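Local atomic coordinates of congerin-2 (Conger myriaster, PDB entry 1IS5), a protein that binds beta-galactosides as a homodimeric lectin of the galectin family, though its physiological role is not yet known. Residues 36-41 / 118-123. Numbering follows the deposited sequence.
Sequences ESTDSI and FNLIYL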
loop_
_atom_site.group_PDB
_atom_site.type_symbol
_atom_site.label_atom_id
_atom_site.label_comp_id
_atom_site.label_asym_id
_atom_site.label_seq_id
_atom_site.Cartn_x
_atom_site.Cartn_y
_atom_site.Cartn_z
ATOM N N GLU A 36 6.462 10.134 -7.547
ATOM C CA GLU A 36 5.392 10.260 -8.487
ATOM C C GLU A 36 5.446 9.052 -9.400
ATOM O O GLU A 36 4.388 8.609 -9.836
ATOM C CB GLU A 36 5.611 11.629 -9.201
ATOM C CG GLU A 36 5.940 12.974 -8.336
ATOM C CD GLU A 36 7.298 13.499 -7.666
ATOM O OE1 GLU A 36 7.146 14.411 -6.845
ATOM O OE2 GLU A 36 8.472 13.100 -7.916
ATOM N N SER A 37 6.579 8.402 -9.685
ATOM C CA SER A 37 6.641 7.311 -10.632
ATOM C C SER A 37 7.978 6.587 -10.438
ATOM O O SER A 37 8.768 7.097 -9.645
ATOM C CB SER A 37 6.523 7.878 -12.093
ATOM O OG SER A 37 7.588 8.695 -12.582
ATOM N N THR A 38 8.379 5.484 -11.087
ATOM C CA THR A 38 9.714 4.975 -10.795
ATOM C C THR A 38 10.800 5.895 -11.369
ATOM O O THR A 38 11.949 5.799 -10.945
ATOM C CB THR A 38 9.874 3.484 -11.324
ATOM O OG1 THR A 38 9.707 3.441 -12.731
ATOM C CG2 THR A 38 8.840 2.560 -10.671
ATOM N N ASP A 39 10.510 6.839 -12.277
ATOM C CA ASP A 39 11.483 7.768 -12.844
ATOM C C ASP A 39 11.347 9.160 -12.239
ATOM O O ASP A 39 11.962 10.114 -12.724
ATOM C CB ASP A 39 11.302 7.888 -14.411
ATOM C CG ASP A 39 12.380 8.683 -15.230
ATOM O OD1 ASP A 39 12.097 9.091 -16.375
ATOM O OD2 ASP A 39 13.506 8.929 -14.752
ATOM N N SER A 40 10.552 9.356 -11.199
ATOM C CA SER A 40 10.318 10.676 -10.696
ATOM C C SER A 40 10.146 10.437 -9.212
ATOM O O SER A 40 9.081 10.011 -8.749
ATOM C CB SER A 40 9.082 11.171 -11.406
ATOM O OG SER A 40 8.786 12.473 -10.943
ATOM N N ILE A 41 11.224 10.629 -8.451
ATOM C CA ILE A 41 11.267 10.310 -7.027
ATOM C C ILE A 41 11.659 11.575 -6.274
ATOM O O ILE A 41 12.734 12.164 -6.481
ATOM C CB ILE A 41 12.307 9.142 -6.799
ATOM C CG1 ILE A 41 11.915 7.884 -7.630
ATOM C CG2 ILE A 41 12.343 8.786 -5.303
ATOM C CD1 ILE A 41 13.047 6.834 -7.732
ATOM N N PHE A 118 2.171 12.764 -2.859
ATOM C CA PHE A 118 2.916 11.786 -3.624
ATOM C C PHE A 118 2.025 10.586 -3.862
ATOM O O PHE A 118 1.288 10.155 -2.984
ATOM C CB PHE A 118 4.157 11.321 -2.864
ATOM C CG PHE A 118 5.100 12.473 -2.611
ATOM C CD1 PHE A 118 5.757 13.084 -3.698
ATOM C CD2 PHE A 118 5.255 12.960 -1.311
ATOM C CE1 PHE A 118 6.565 14.200 -3.480
ATOM C CE2 PHE A 118 6.074 14.084 -1.118
ATOM C CZ PHE A 118 6.723 14.701 -2.199
ATOM N N ASN A 119 2.057 10.025 -5.059
ATOM C CA ASN A 119 1.206 8.915 -5.407
ATOM C C ASN A 119 1.909 7.605 -5.561
ATOM O O ASN A 119 1.253 6.635 -5.976
ATOM C CB ASN A 119 0.455 9.181 -6.718
ATOM C CG ASN A 119 -0.638 10.201 -6.462
ATOM O OD1 ASN A 119 -1.577 10.021 -5.700
ATOM N ND2 ASN A 119 -0.494 11.406 -7.000
ATOM N N LEU A 120 3.207 7.542 -5.296
ATOM C CA LEU A 120 3.854 6.255 -5.378
ATOM C C LEU A 120 4.849 6.104 -4.218
ATOM O O LEU A 120 5.655 7.005 -3.974
ATOM C CB LEU A 120 4.613 6.103 -6.694
ATOM C CG LEU A 120 5.360 4.784 -6.883
ATOM C CD1 LEU A 120 4.364 3.630 -6.871
ATOM C CD2 LEU A 120 6.090 4.764 -8.221
ATOM N N ILE A 121 4.810 5.004 -3.465
ATOM C CA ILE A 121 5.820 4.722 -2.445
ATOM C C ILE A 121 6.364 3.355 -2.856
ATOM O O ILE A 121 5.545 2.478 -3.084
ATOM C CB ILE A 121 5.192 4.656 -1.013
ATOM C CG1 ILE A 121 4.701 6.013 -0.595
ATOM C CG2 ILE A 121 6.267 4.234 -0.003
ATOM C CD1 ILE A 121 3.249 6.017 -0.199
ATOM N N TYR A 122 7.659 3.082 -3.030
ATOM C CA TYR A 122 8.068 1.746 -3.307
ATOM C C TYR A 122 9.433 1.453 -2.706
ATOM O O TYR A 122 10.230 2.360 -2.389
ATOM C CB TYR A 122 8.077 1.500 -4.837
ATOM C CG TYR A 122 9.164 2.147 -5.656
ATOM C CD1 TYR A 122 10.338 1.435 -5.913
ATOM C CD2 TYR A 122 8.958 3.411 -6.216
ATOM C CE1 TYR A 122 11.309 1.995 -6.757
ATOM C CE2 TYR A 122 9.918 3.964 -7.055
ATOM C CZ TYR A 122 11.090 3.246 -7.322
ATOM O OH TYR A 122 12.060 3.771 -8.156
ATOM N N LEU A 123 9.646 0.163 -2.515
ATOM C CA LEU A 123 10.882 -0.365 -2.001
ATOM C C LEU A 123 11.533 -1.086 -3.153
ATOM O O LEU A 123 10.840 -1.814 -3.872
ATOM C CB LEU A 123 10.661 -1.388 -0.859
ATOM C CG LEU A 123 12.002 -1.866 -0.234
ATOM C CD1 LEU A 123 12.023 -1.619 1.239
ATOM C CD2 LEU A 123 12.193 -3.330 -0.542
#
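A carboxylate oxygen of E36 sits at the edge of the F118 ring, in the ring plane, with OE1 3.4 Å from F118 CE1. The oxygen therefore meets the weakly positive ring hydrogens and avoids the pi face. The carboxylate is turned 64° from the ring. A bend at chi2 (79°) brings it there, although CB of E36 points away from 118-123.

This is a galectin beta-sandwich. The type I turn S37-S40 joins strands 29-34 and 40-48. It lies beside strand 117-125, which pairs with the far side of strand 29-34. The turn is closed by a classic beta bulge, in which E36 and S37 both face S40: S40 O accepts from both E36 N (2.9 Å) and S37 N. A second bulge places N119 and L120 opposite G35. The F118 ring also meets F92 edge to face. D115 OD1 lies close to E36 OE1, a pairing of like charges that may raise the pKa of one of them.

L120 points toward 36-41 and packs against its backbone. With CG anti to the backbone N (chi1 179°), the side chain extends to the turn and CD2 lies 3.4 Å from S37 C, so the contact is methyl against peptide. The CB of L120 also lies 4.0 Å from E36 O.

Further along the strand, the Y122 ring packs against T38. T38 CG2 rests over one face of the ring, 4.0 Å from Y122 CE2. The two side chains cross at about a right angle. Y122 OH lies 3.5 Å from T38 O, so any hydrogen bond there is long and weak.

I41 approaches the same ring obliquely. Its side chain also lies near W69, a predicted beta-galactoside-binding residue, so this packing borders the likely sugar site. The contact is tight at the phenol end: I41 CD1 is 3.2 Å from Y122 OH.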